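Local coordinates for protein D-aminoacyl-tRNA deacylase (Archaeoglobus fulgidus, PDB 1YQE) that probably hydrolyses D-aminoacyl-tRNAs to free tRNA and D-amino acids, with zinc as the expected cofactor, so countering the toxicity of mischarged tRNA, at residues K6-S11 with L75-H80; T90-G95 with S152-I157; N19-L24 with F46-T51; Y57-D62 with G144-S149; V35-L40 with T51-I56. One frame throughout, in Å; residues are numbered along the deposited sequence.

Interaction 1: K6-S11 with L75-H80; sequences KLVVCS and LFASRH. With POP (pyrophosphate 2-), chain B.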
# COMPACT_ATOMS: atom_id res chain seq x y z
N LYS A 6 -14.53 -4.27 3.95
CA LYS A 6 -13.28 -3.52 3.90
C LYS A 6 -13.43 -2.20 4.64
O LYS A 6 -14.50 -1.59 4.64
CB LYS A 6 -12.87 -3.31 2.44
CG LYS A 6 -12.69 -4.64 1.70
CD LYS A 6 -12.22 -4.46 0.28
CE LYS A 6 -11.93 -5.81 -0.37
NZ LYS A 6 -13.17 -6.61 -0.56
N LEU A 7 -12.34 -1.76 5.27
CA LEU A 7 -12.36 -0.53 6.05
C LEU A 7 -11.37 0.52 5.56
O LEU A 7 -10.18 0.25 5.43
CB LEU A 7 -12.04 -0.85 7.52
CG LEU A 7 -11.83 0.31 8.50
CD1 LEU A 7 -13.09 1.14 8.62
CD2 LEU A 7 -11.44 -0.26 9.86
N VAL A 8 -11.89 1.71 5.28
CA VAL A 8 -11.05 2.83 4.84
C VAL A 8 -10.79 3.66 6.09
O VAL A 8 -11.71 4.00 6.82
CB VAL A 8 -11.78 3.69 3.78
CG1 VAL A 8 -10.92 4.89 3.40
CG2 VAL A 8 -12.07 2.84 2.55
N VAL A 9 -9.52 3.95 6.35
CA VAL A 9 -9.13 4.72 7.53
C VAL A 9 -8.44 6.02 7.15
O VAL A 9 -7.54 6.03 6.31
CB VAL A 9 -8.15 3.91 8.41
CG1 VAL A 9 -7.63 4.77 9.55
CG2 VAL A 9 -8.83 2.66 8.94
N CYS A 10 -8.86 7.12 7.78
CA CYS A 10 -8.27 8.43 7.52
C CYS A 10 -8.04 9.20 8.82
O CYS A 10 -8.57 8.84 9.88
CB CYS A 10 -9.15 9.25 6.58
SG CYS A 10 -10.79 9.65 7.21
N SER A 11 -7.25 10.26 8.73
CA SER A 11 -6.94 11.10 9.88
C SER A 11 -7.79 12.37 9.85
O SER A 11 -7.94 13.00 8.80
CB SER A 11 -5.45 11.46 9.88
OG SER A 11 -5.11 12.22 11.03
N LEU A 75 -7.71 0.14 4.13
CA LEU A 75 -7.18 0.96 3.07
C LEU A 75 -6.98 2.32 3.73
O LEU A 75 -7.94 3.05 3.98
CB LEU A 75 -8.17 1.09 1.90
CG LEU A 75 -8.39 -0.15 1.02
CD1 LEU A 75 -9.51 -1.00 1.60
CD2 LEU A 75 -8.75 0.29 -0.38
N PHE A 76 -5.73 2.65 4.06
CA PHE A 76 -5.43 3.93 4.68
C PHE A 76 -5.44 4.99 3.60
O PHE A 76 -4.77 4.85 2.59
CB PHE A 76 -4.04 3.92 5.33
CG PHE A 76 -3.93 3.04 6.54
CD1 PHE A 76 -3.28 1.82 6.46
CD2 PHE A 76 -4.46 3.45 7.76
CE1 PHE A 76 -3.15 1.01 7.59
CE2 PHE A 76 -4.34 2.65 8.89
CZ PHE A 76 -3.68 1.43 8.81
N ALA A 77 -6.22 6.05 3.82
CA ALA A 77 -6.32 7.16 2.88
C ALA A 77 -5.56 8.31 3.51
O ALA A 77 -5.91 8.77 4.59
CB ALA A 77 -7.78 7.54 2.67
N SER A 78 -4.51 8.77 2.84
CA SER A 78 -3.70 9.84 3.40
C SER A 78 -2.99 10.67 2.35
O SER A 78 -2.98 10.34 1.17
CB SER A 78 -2.66 9.23 4.35
OG SER A 78 -1.58 10.13 4.58
N ARG A 79 -2.40 11.77 2.80
CA ARG A 79 -1.66 12.63 1.91
C ARG A 79 -0.24 12.07 1.84
O ARG A 79 0.15 11.24 2.67
CB ARG A 79 -1.61 14.05 2.47
CG ARG A 79 -0.98 14.13 3.85
CD ARG A 79 -0.95 15.57 4.36
NE ARG A 79 -0.60 15.64 5.77
CZ ARG A 79 0.58 15.31 6.28
NH1 ARG A 79 1.55 14.89 5.49
NH2 ARG A 79 0.79 15.41 7.59
N HIS A 80 0.51 12.50 0.84
CA HIS A 80 1.90 12.09 0.69
C HIS A 80 2.72 13.38 0.62
O HIS A 80 2.46 14.22 -0.24
CB HIS A 80 2.12 11.27 -0.58
CG HIS A 80 3.57 11.06 -0.91
ND1 HIS A 80 4.44 10.41 -0.06
CD2 HIS A 80 4.31 11.47 -1.97
CE1 HIS A 80 5.66 10.44 -0.58
NE2 HIS A 80 5.61 11.07 -1.74
P1 POP B . 3.44 12.22 6.43
O1 POP B . 4.04 13.58 6.09
O2 POP B . 2.04 12.43 7.02
O3 POP B . 4.28 11.48 7.46
O POP B . 3.22 11.29 5.07
P2 POP B . 4.45 10.53 4.24
O4 POP B . 5.81 10.84 4.78
O5 POP B . 4.38 10.92 2.80
O6 POP B . 4.05 8.98 4.36
O HOH W 1 -5.64 10.67 6.47

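Interaction 2: T90-G95 with S152-I157; sequences TVHVSG and SAFYEI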
# COMPACT_ATOMS: atom_id res chain seq x y z
N THR A 90 0.06 7.68 -5.00
CA THR A 90 0.97 6.60 -4.63
C THR A 90 0.31 5.48 -3.84
O THR A 90 -0.79 5.63 -3.30
CB THR A 90 2.17 7.11 -3.80
OG1 THR A 90 1.72 7.46 -2.48
CG2 THR A 90 2.81 8.32 -4.46
N VAL A 91 1.00 4.35 -3.81
CA VAL A 91 0.57 3.17 -3.08
C VAL A 91 1.80 2.56 -2.44
O VAL A 91 2.87 2.50 -3.06
CB VAL A 91 -0.08 2.11 -4.00
CG1 VAL A 91 -0.36 0.84 -3.21
CG2 VAL A 91 -1.38 2.66 -4.57
N HIS A 92 1.66 2.14 -1.19
CA HIS A 92 2.76 1.49 -0.47
C HIS A 92 2.22 0.86 0.80
O HIS A 92 1.13 1.19 1.26
CB HIS A 92 3.86 2.49 -0.11
CG HIS A 92 3.59 3.28 1.14
ND1 HIS A 92 2.84 4.44 1.14
CD2 HIS A 92 3.97 3.08 2.42
CE1 HIS A 92 2.79 4.93 2.37
NE2 HIS A 92 3.46 4.12 3.17
N VAL A 93 3.00 -0.06 1.35
CA VAL A 93 2.63 -0.72 2.60
C VAL A 93 3.64 -0.23 3.62
O VAL A 93 4.83 -0.10 3.31
CB VAL A 93 2.69 -2.25 2.46
CG1 VAL A 93 2.41 -2.91 3.80
CG2 VAL A 93 1.67 -2.72 1.43
N SER A 94 3.18 0.06 4.83
CA SER A 94 4.06 0.55 5.88
C SER A 94 4.94 -0.56 6.45
O SER A 94 4.63 -1.75 6.33
CB SER A 94 3.22 1.21 6.99
OG SER A 94 2.13 0.38 7.37
N GLY A 95 6.06 -0.15 7.05
CA GLY A 95 7.00 -1.10 7.62
C GLY A 95 8.39 -0.49 7.62
O GLY A 95 8.69 0.39 6.82
N SER A 152 -3.19 -4.50 4.80
CA SER A 152 -3.38 -3.07 4.60
C SER A 152 -2.42 -2.45 3.60
O SER A 152 -1.49 -3.09 3.12
CB SER A 152 -3.26 -2.33 5.94
OG SER A 152 -1.92 -2.33 6.40
N ALA A 153 -2.67 -1.18 3.29
CA ALA A 153 -1.84 -0.42 2.37
C ALA A 153 -2.26 1.04 2.46
O ALA A 153 -3.36 1.35 2.94
CB ALA A 153 -2.00 -0.94 0.93
N PHE A 154 -1.37 1.93 2.02
CA PHE A 154 -1.65 3.36 2.02
C PHE A 154 -1.90 3.84 0.60
O PHE A 154 -1.11 3.55 -0.31
CB PHE A 154 -0.46 4.14 2.61
CG PHE A 154 -0.44 4.18 4.11
CD1 PHE A 154 -0.20 3.03 4.85
CD2 PHE A 154 -0.67 5.37 4.78
CE1 PHE A 154 -0.18 3.07 6.24
CE2 PHE A 154 -0.65 5.42 6.17
CZ PHE A 154 -0.40 4.27 6.90
N TYR A 155 -3.00 4.55 0.42
CA TYR A 155 -3.40 5.10 -0.87
C TYR A 155 -3.33 6.61 -0.67
O TYR A 155 -4.12 7.17 0.09
CB TYR A 155 -4.82 4.64 -1.20
CG TYR A 155 -4.95 3.13 -1.15
CD1 TYR A 155 -5.03 2.45 0.07
CD2 TYR A 155 -4.90 2.38 -2.32
CE1 TYR A 155 -5.06 1.05 0.11
CE2 TYR A 155 -4.93 1.00 -2.29
CZ TYR A 155 -5.01 0.33 -1.08
OH TYR A 155 -5.03 -1.04 -1.08
N GLU A 156 -2.39 7.26 -1.34
CA GLU A 156 -2.18 8.68 -1.13
C GLU A 156 -2.18 9.59 -2.35
O GLU A 156 -2.19 9.14 -3.49
CB GLU A 156 -0.86 8.87 -0.37
CG GLU A 156 -0.64 7.83 0.72
CD GLU A 156 0.71 7.95 1.40
OE1 GLU A 156 1.69 8.39 0.75
OE2 GLU A 156 0.80 7.58 2.59
N ILE A 157 -2.15 10.89 -2.06
CA ILE A 157 -2.10 11.95 -3.06
C ILE A 157 -0.92 12.83 -2.67
O ILE A 157 -0.87 13.32 -1.54
CB ILE A 157 -3.37 12.82 -3.01
CG1 ILE A 157 -4.60 11.98 -3.31
CG2 ILE A 157 -3.25 13.96 -4.01
CD1 ILE A 157 -5.90 12.75 -3.21
O HOH W 2 -3.27 6.78 -4.64
O HOH W 3 1.23 5.45 -0.65
O HOH W 4 0.30 -0.29 5.35

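Interaction 3: N19-L24 with F46-T51; sequences NIKDNL and FYIAET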
# COMPACT_ATOMS: atom_id res chain seq x y z
N ASN A 19 -10.76 14.78 2.18
CA ASN A 19 -11.42 14.94 0.89
C ASN A 19 -11.76 13.58 0.29
O ASN A 19 -12.79 13.42 -0.36
CB ASN A 19 -10.55 15.74 -0.08
CG ASN A 19 -10.49 17.21 0.28
OD1 ASN A 19 -11.49 17.80 0.70
ND2 ASN A 19 -9.33 17.82 0.09
N ILE A 20 -10.89 12.60 0.52
CA ILE A 20 -11.13 11.25 0.01
C ILE A 20 -12.36 10.74 0.74
O ILE A 20 -13.26 10.16 0.13
CB ILE A 20 -9.92 10.31 0.28
CG1 ILE A 20 -8.72 10.74 -0.58
CG2 ILE A 20 -10.31 8.85 -0.01
CD1 ILE A 20 -7.42 10.02 -0.26
N LYS A 21 -12.39 10.97 2.05
CA LYS A 21 -13.51 10.54 2.88
C LYS A 21 -14.83 11.12 2.38
O LYS A 21 -15.81 10.40 2.21
CB LYS A 21 -13.30 10.96 4.33
CG LYS A 21 -14.42 10.48 5.24
CD LYS A 21 -14.40 11.18 6.59
CE LYS A 21 -14.79 12.64 6.46
NZ LYS A 21 -14.80 13.33 7.78
N ASP A 22 -14.86 12.44 2.16
CA ASP A 22 -16.07 13.09 1.69
C ASP A 22 -16.61 12.46 0.40
O ASP A 22 -17.82 12.33 0.23
CB ASP A 22 -15.84 14.58 1.46
CG ASP A 22 -15.61 15.34 2.75
OD1 ASP A 22 -16.31 15.06 3.74
OD2 ASP A 22 -14.73 16.24 2.77
N ASN A 23 -15.71 12.07 -0.50
CA ASN A 23 -16.13 11.46 -1.75
C ASN A 23 -16.66 10.04 -1.54
O ASN A 23 -17.65 9.63 -2.14
CB ASN A 23 -14.97 11.46 -2.75
CG ASN A 23 -14.70 12.84 -3.32
OD1 ASN A 23 -15.51 13.39 -4.07
ND2 ASN A 23 -13.56 13.42 -2.95
N LEU A 24 -15.99 9.29 -0.66
CA LEU A 24 -16.37 7.92 -0.34
C LEU A 24 -17.76 7.90 0.31
O LEU A 24 -18.52 6.94 0.14
CB LEU A 24 -15.34 7.31 0.63
CG LEU A 24 -14.39 6.18 0.21
CD1 LEU A 24 -14.02 6.28 -1.26
CD2 LEU A 24 -13.15 6.23 1.08
N PHE A 46 -19.17 -0.75 2.43
CA PHE A 46 -17.87 -0.75 3.08
C PHE A 46 -17.92 0.17 4.30
O PHE A 46 -18.91 0.85 4.53
CB PHE A 46 -16.78 -0.32 2.09
CG PHE A 46 -16.95 1.07 1.56
CD1 PHE A 46 -16.30 2.15 2.16
CD2 PHE A 46 -17.76 1.31 0.45
CE1 PHE A 46 -16.45 3.44 1.66
CE2 PHE A 46 -17.92 2.60 -0.06
CZ PHE A 46 -17.26 3.67 0.55
N TYR A 47 -16.84 0.18 5.07
CA TYR A 47 -16.75 1.00 6.28
C TYR A 47 -15.72 2.11 6.15
O TYR A 47 -14.82 2.03 5.31
CB TYR A 47 -16.34 0.13 7.47
CG TYR A 47 -17.34 -0.91 7.90
CD1 TYR A 47 -16.93 -2.05 8.59
CD2 TYR A 47 -18.71 -0.73 7.68
CE1 TYR A 47 -17.85 -2.99 9.05
CE2 TYR A 47 -19.64 -1.67 8.14
CZ TYR A 47 -19.20 -2.79 8.83
OH TYR A 47 -20.11 -3.71 9.29
N ILE A 48 -15.87 3.14 6.97
CA ILE A 48 -14.93 4.26 7.01
C ILE A 48 -14.71 4.59 8.48
O ILE A 48 -15.65 4.61 9.27
CB ILE A 48 -15.49 5.53 6.32
CG1 ILE A 48 -15.76 5.26 4.84
CG2 ILE A 48 -14.48 6.67 6.47
CD1 ILE A 48 -16.37 6.46 4.10
N ALA A 49 -13.46 4.83 8.85
CA ALA A 49 -13.15 5.16 10.24
C ALA A 49 -12.25 6.38 10.27
O ALA A 49 -11.27 6.48 9.53
CB ALA A 49 -12.47 3.99 10.93
N GLU A 50 -12.59 7.32 11.15
CA GLU A 50 -11.83 8.54 11.31
C GLU A 50 -11.17 8.51 12.68
O GLU A 50 -11.81 8.15 13.67
CB GLU A 50 -12.77 9.74 11.18
CG GLU A 50 -12.11 11.01 10.68
CD GLU A 50 -13.12 12.00 10.13
OE1 GLU A 50 -12.71 13.07 9.66
OE2 GLU A 50 -14.34 11.70 10.16
N THR A 51 -9.90 8.87 12.74
CA THR A 51 -9.16 8.88 13.99
C THR A 51 -8.39 10.20 14.09
O THR A 51 -8.07 10.81 13.08
CB THR A 51 -8.15 7.72 14.06
OG1 THR A 51 -7.46 7.75 15.32
CG2 THR A 51 -7.12 7.83 12.93

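Interaction 4: Y57-D62 with G144-S149; sequences YADHID and GPSEIS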
# COMPACT_ATOMS: atom_id res chain seq x y z
N TYR A 57 1.90 6.82 13.11
CA TYR A 57 2.14 6.41 14.49
C TYR A 57 0.98 5.55 15.00
O TYR A 57 0.94 5.18 16.18
CB TYR A 57 2.30 7.63 15.40
CG TYR A 57 3.48 8.50 15.06
CD1 TYR A 57 3.32 9.72 14.41
CD2 TYR A 57 4.78 8.10 15.39
CE1 TYR A 57 4.42 10.52 14.10
CE2 TYR A 57 5.88 8.89 15.08
CZ TYR A 57 5.69 10.10 14.43
OH TYR A 57 6.78 10.89 14.12
N ALA A 58 0.04 5.23 14.11
CA ALA A 58 -1.13 4.44 14.48
C ALA A 58 -0.90 2.94 14.68
O ALA A 58 -1.72 2.13 14.25
CB ALA A 58 -2.23 4.66 13.45
N ASP A 59 0.21 2.56 15.31
CA ASP A 59 0.49 1.15 15.57
C ASP A 59 -0.69 0.53 16.33
O ASP A 59 -1.25 1.15 17.23
CB ASP A 59 1.76 1.00 16.42
CG ASP A 59 3.04 1.02 15.58
OD1 ASP A 59 4.13 1.23 16.16
OD2 ASP A 59 2.97 0.80 14.35
N HIS A 60 -1.06 -0.70 15.96
CA HIS A 60 -2.16 -1.43 16.60
C HIS A 60 -3.54 -0.81 16.43
O HIS A 60 -4.49 -1.21 17.11
CB HIS A 60 -1.87 -1.59 18.10
CG HIS A 60 -0.63 -2.39 18.39
ND1 HIS A 60 -0.51 -3.71 18.05
CD2 HIS A 60 0.54 -2.03 18.96
CE1 HIS A 60 0.70 -4.14 18.40
NE2 HIS A 60 1.35 -3.14 18.95
N ILE A 61 -3.68 0.13 15.51
CA ILE A 61 -4.99 0.75 15.32
C ILE A 61 -6.02 -0.24 14.78
O ILE A 61 -7.22 -0.05 14.98
CB ILE A 61 -4.90 1.97 14.37
CG1 ILE A 61 -6.19 2.79 14.49
CG2 ILE A 61 -4.67 1.51 12.94
CD1 ILE A 61 -6.17 4.08 13.71
N ASP A 62 -5.56 -1.30 14.12
CA ASP A 62 -6.49 -2.30 13.60
C ASP A 62 -7.14 -3.05 14.76
O ASP A 62 -8.34 -3.36 14.70
CB ASP A 62 -5.78 -3.29 12.67
CG ASP A 62 -4.55 -3.92 13.29
OD1 ASP A 62 -4.17 -5.04 12.87
OD2 ASP A 62 -3.95 -3.30 14.20
N GLY A 144 5.97 4.17 9.49
CA GLY A 144 4.99 3.44 10.26
C GLY A 144 3.62 3.60 9.61
O GLY A 144 3.50 4.31 8.61
N PRO A 145 2.58 2.94 10.12
CA PRO A 145 2.64 2.06 11.29
C PRO A 145 3.14 0.66 10.90
O PRO A 145 2.79 0.13 9.84
CB PRO A 145 1.20 2.07 11.79
CG PRO A 145 0.43 2.09 10.47
CD PRO A 145 1.19 3.12 9.66
N SER A 146 3.97 0.06 11.75
CA SER A 146 4.48 -1.27 11.45
C SER A 146 3.67 -2.36 12.12
O SER A 146 3.62 -3.49 11.64
CB SER A 146 5.94 -1.38 11.89
OG SER A 146 6.04 -1.19 13.29
N GLU A 147 3.02 -2.01 13.23
CA GLU A 147 2.24 -2.99 13.98
C GLU A 147 0.79 -3.10 13.53
O GLU A 147 -0.13 -2.73 14.26
CB GLU A 147 2.32 -2.66 15.47
CG GLU A 147 3.74 -2.36 15.95
CD GLU A 147 4.74 -3.43 15.57
OE1 GLU A 147 4.61 -4.58 16.03
OE2 GLU A 147 5.68 -3.13 14.80
N ILE A 148 0.59 -3.62 12.32
CA ILE A 148 -0.75 -3.81 11.76
C ILE A 148 -0.80 -5.26 11.29
O ILE A 148 0.01 -5.68 10.46
CB ILE A 148 -1.00 -2.88 10.55
CG1 ILE A 148 -0.85 -1.41 10.98
CG2 ILE A 148 -2.40 -3.13 9.99
CD1 ILE A 148 -1.86 -0.93 12.02
N SER A 149 -1.74 -6.03 11.83
CA SER A 149 -1.89 -7.44 11.49
C SER A 149 -2.89 -7.68 10.37
O SER A 149 -2.80 -8.67 9.64
CB SER A 149 -2.31 -8.25 12.72
OG SER A 149 -1.28 -8.29 13.67
O HOH W 5 -2.07 -5.13 15.57

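Interaction 5: V35-L40 with T51-I56; sequences VGEFKL and TKERLI. With POP (pyrophosphate 2-), chain B.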
# COMPACT_ATOMS: atom_id res chain seq x y z
N VAL A 35 -17.78 6.00 18.52
CA VAL A 35 -17.47 5.06 19.59
C VAL A 35 -16.00 5.21 19.93
O VAL A 35 -15.17 5.43 19.04
CB VAL A 35 -17.73 3.60 19.17
CG1 VAL A 35 -19.20 3.42 18.81
CG2 VAL A 35 -16.85 3.23 18.00
N GLY A 36 -15.68 5.11 21.21
CA GLY A 36 -14.29 5.25 21.63
C GLY A 36 -13.68 6.52 21.07
O GLY A 36 -14.32 7.57 21.04
N GLU A 37 -12.44 6.42 20.61
CA GLU A 37 -11.72 7.57 20.06
C GLU A 37 -11.99 7.78 18.57
O GLU A 37 -11.41 8.69 17.97
CB GLU A 37 -10.22 7.38 20.28
CG GLU A 37 -9.70 6.04 19.74
CD GLU A 37 -8.19 5.93 19.80
OE1 GLU A 37 -7.51 6.73 19.11
OE2 GLU A 37 -7.67 5.05 20.52
N PHE A 38 -12.86 6.97 17.98
CA PHE A 38 -13.13 7.09 16.55
C PHE A 38 -14.51 7.57 16.13
O PHE A 38 -15.46 7.61 16.92
CB PHE A 38 -12.89 5.75 15.85
CG PHE A 38 -11.62 5.06 16.26
CD1 PHE A 38 -11.63 4.11 17.28
CD2 PHE A 38 -10.42 5.35 15.62
CE1 PHE A 38 -10.45 3.46 17.66
CE2 PHE A 38 -9.24 4.71 15.99
CZ PHE A 38 -9.26 3.76 17.01
N LYS A 39 -14.59 7.94 14.86
CA LYS A 39 -15.82 8.37 14.22
C LYS A 39 -16.00 7.32 13.13
O LYS A 39 -15.23 7.29 12.17
CB LYS A 39 -15.67 9.76 13.60
CG LYS A 39 -15.39 10.87 14.60
CD LYS A 39 -15.15 12.21 13.92
CE LYS A 39 -16.39 12.70 13.19
NZ LYS A 39 -17.53 12.89 14.12
N LEU A 40 -16.99 6.45 13.29
CA LEU A 40 -17.22 5.40 12.32
C LEU A 40 -18.40 5.71 11.41
O LEU A 40 -19.40 6.26 11.85
CB LEU A 40 -17.50 4.07 13.04
CG LEU A 40 -16.51 3.61 14.11
CD1 LEU A 40 -17.01 2.31 14.72
CD2 LEU A 40 -15.12 3.43 13.51
N THR A 51 -9.90 8.87 12.74
CA THR A 51 -9.16 8.88 13.99
C THR A 51 -8.39 10.20 14.09
O THR A 51 -8.07 10.81 13.08
CB THR A 51 -8.15 7.72 14.06
OG1 THR A 51 -7.46 7.75 15.32
CG2 THR A 51 -7.12 7.83 12.93
N LYS A 52 -8.11 10.63 15.31
CA LYS A 52 -7.38 11.88 15.52
C LYS A 52 -5.88 11.60 15.53
O LYS A 52 -5.07 12.52 15.59
CB LYS A 52 -7.81 12.55 16.83
CG LYS A 52 -9.22 13.15 16.78
CD LYS A 52 -9.50 14.07 17.97
CE LYS A 52 -9.68 13.28 19.26
NZ LYS A 52 -10.89 12.41 19.22
N GLU A 53 -5.52 10.33 15.48
CA GLU A 53 -4.12 9.94 15.48
C GLU A 53 -3.45 10.15 14.13
O GLU A 53 -4.10 10.06 13.08
CB GLU A 53 -3.97 8.47 15.85
CG GLU A 53 -4.55 8.07 17.19
CD GLU A 53 -4.39 6.59 17.44
OE1 GLU A 53 -4.85 6.11 18.50
OE2 GLU A 53 -3.80 5.90 16.58
N ARG A 54 -2.16 10.43 14.16
CA ARG A 54 -1.37 10.59 12.95
C ARG A 54 -1.21 9.13 12.50
O ARG A 54 -0.76 8.29 13.28
CB ARG A 54 -0.01 11.20 13.29
CG ARG A 54 0.94 11.33 12.13
CD ARG A 54 0.46 12.36 11.12
NE ARG A 54 1.47 12.62 10.10
CZ ARG A 54 2.70 13.05 10.37
NH1 ARG A 54 3.07 13.26 11.62
NH2 ARG A 54 3.56 13.27 9.38
N LEU A 55 -1.59 8.82 11.26
CA LEU A 55 -1.51 7.45 10.77
C LEU A 55 -0.17 6.73 10.92
O LEU A 55 -0.14 5.58 11.35
CB LEU A 55 -1.97 7.37 9.31
CG LEU A 55 -3.40 7.87 9.06
CD1 LEU A 55 -3.80 7.58 7.62
CD2 LEU A 55 -4.37 7.19 10.02
N ILE A 56 0.94 7.39 10.59
CA ILE A 56 2.25 6.75 10.69
C ILE A 56 2.59 6.27 12.11
O ILE A 56 3.46 5.43 12.28
CB ILE A 56 3.39 7.66 10.19
CG1 ILE A 56 3.36 9.00 10.93
CG2 ILE A 56 3.27 7.85 8.68
CD1 ILE A 56 4.55 9.90 10.59
P1 POP B . 3.44 12.22 6.43
O1 POP B . 4.04 13.58 6.09
O2 POP B . 2.04 12.43 7.02
O3 POP B . 4.28 11.48 7.46
O POP B . 3.22 11.29 5.07
P2 POP B . 4.45 10.53 4.24
O4 POP B . 5.81 10.84 4.78
O5 POP B . 4.38 10.92 2.80
O6 POP B . 4.05 8.98 4.36

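Interaction 1: K6-S11 with L75-H80
V8 and V9 pair in parallel with L75 and F76, the two strand axes 4.6 Å apart at closest and 27° from parallel, as neighbours in the middle of the mixed sheet. The ladder runs from L75 N to L7 O (2.8 Å), V9 N to L75 O and A77 N to V9 O; the last is nearly straight, 172° at the hydrogen. Beta-branched valines suit an extended chain buried on both faces. On one face V8 CG1 touches A77 CB at 4.2 Å, and helix 15-24 covers them; on the other, V9 lies alongside F76, its CB 3.8 Å from F76 CD2. Beyond A77 the strands part, and water 1 joins S11 N to A77 O. Strand 75-80 runs on to the pyrophosphate, where R79 also meets W164 through a cation-pi contact. An alanine in place of R79 would probably leave phosphate oxygen O1 without the hydrogen bond from this guanidinium. R79 NH1 donates to that O1 at 2.9 Å, in the guanidinium plane.

Interaction 2: T90-G95 with S152-I157
H92 CE1 is 3.4 Å from F154 CB, and the two rings, 23° from parallel, are slid so far apart that they barely overlap. The edge of the imidazole also faces E156, with CE1 3.3 Å from OE2. On the same face T90 OG1 lies 3.4 Å from E156 OE1, although the threonine hydroxyl is hydrogen-bonded to E139. Water 3 links this cluster, donating to T90 OG1 and F154 O and lying 2.6 Å from H92 ND1. An alanine in place of E156 would remove the carboxylate and would probably open a gap beside H92 CE1 and T90 OG1, next to the pyrophosphate. On the opposite face the contact is apolar: V91 CG2 meets Y155 CD2 at 4.2 Å, backed by helix 114-125. Two hydrogen-bonded pairs, T90 with E156 and H92 with F154, set the spacing; F154 N to H92 O is the shortest link, at 2.7 Å. It is an antiparallel ladder toward one side of the mixed sheet, though deep in the chain, the face of T90, H92, F154 and E156 bringing the E156 carboxylate to the pyrophosphate pocket.

Interaction 3: N19-L24 with F46-T51
K21 sets out with CG anti to the backbone N (chi1 -177°) and E50 does the same, so that each side chain extends CG away from its own backbone N. The lysine then bends at chi3 (69°), while the glutamate stays extended beyond CG, and the two cross at about a right angle. K21 NZ sits almost equally far from both carboxylate oxygens, 2.8 Å from E50 OE1 and 2.9 Å from E50 OE2: a salt bridge whose individual hydrogen bonds are weak. Q18 holds both partners, donating to E50 OE1 and accepting from K21 NZ, and Y41 bonds to E50 OE2, so a largely buried carboxylate is well supplied with partners. Lysine suits the place because its long chain is also a hydrocarbon: K21 CG packs on I48 CG2 at 4.0 Å. One helical turn on, L24 takes over with an apolar side chain, L24 CB lying 3.7 Å from I48 CD1. F46 closes this end, its CE1 3.7 Å from L24 CG, while L24 O approaches the ring at its edge. Helix 15-24 packs on this face of the sheet, its short segment running roughly antiparallel to strand 47-51, at 149°. Behind it stands helix 167-182, which receives N19, N23 and L24; strands 6-11 and 38-42 flank the strand, and V8 and Y41 also touch the helix.

Interaction 4: Y57-D62 with G144-S149
D59 and E147 meet where the type II turn A58-I61, with H60 as N-cap of helix 61-65, docks on the loop 144-149. The tight part centres on D59 OD2, which takes a straight bond from E147 N at 3.0 Å, from above the carboxylate plane, and a weak one from S146 N. Two amide donors suit a short acidic side chain. P145, after a cis peptide, puts its CB 3.4 Å from D59 OD2. I148 CD1 rests against both A58 O and I61 CG2. E147, the centre of an inverse gamma turn, uses its backbone O to accept from H60 N at 2.8 Å. Its CB lies over one face of the H60 imidazole, 3.7 Å from the ring centroid, a CH-pi contact. Here the contact becomes looser: H60 is partly exposed, S149 is exposed, and water 5 bridges D62 OD2 and, weakly, E147 O. D62 nevertheless ties down this outer side, its OD1 accepting from S149 N at 2.8 Å.

Interaction 5: V35-L40 with T51-I56
F38 and T51 lie side by side and point the same way, joining the type II' turn V35-F38 of a beta hairpin to the ST turn that follows strand 47-51. The threonine brings CB and OG1 against the CD2–CE2 bond of the ring: T51 CB is 3.6 Å from F38 CD2, and T51 OG1 is 3.6 Å from F38 CE2. That hydroxyl is anti to its backbone N (chi1 -179°) and also accepts from E53 N at 3.2 Å, the bond that defines the ST turn. Threonine therefore serves both as a ring neighbour and as a turn former. E37 lays its CG over one face of the F38 ring, then reaches E53, crossing it at about a right angle with the carboxylate planes 61° apart. E37 OE1 and E53 OE1 come within 2.8 Å, so one acid probably holds a proton; K64, in a long and weak ion pair with E53, may ease the charge a little. Farther along, the chain reaches the pyrophosphate: I56 CD1 sits over the centre of the R54 guanidinium, and R54 donates to O2 from NE at 3.1 Å and from NH2 at 2.9 Å.

Overall arrangement
Interactions 1 and 2 are the buried sheet contacts, interaction 1 in the middle of the mixed sheet and interaction 2 toward its 135-138 side, one parallel and one antiparallel, joined where strand 73-81 pairs with 152-159; both rest on backbone ladders. Interaction 3 covers a face of the same sheet with a helix, replacing the ladder by side chains and a salt bridge. Interaction 5, partly buried and farthest from the chain's centre, shares T51 with it and relies on ring packing and a close acid pair. Interaction 4 sets a turn and helix start against a loop, with carboxylates accepting backbone amides; P145 reaches L55 of interaction 5 and S94 of interaction 2. Interactions 1, 2 and 5 together contribute five residues to the pyrophosphate pocket.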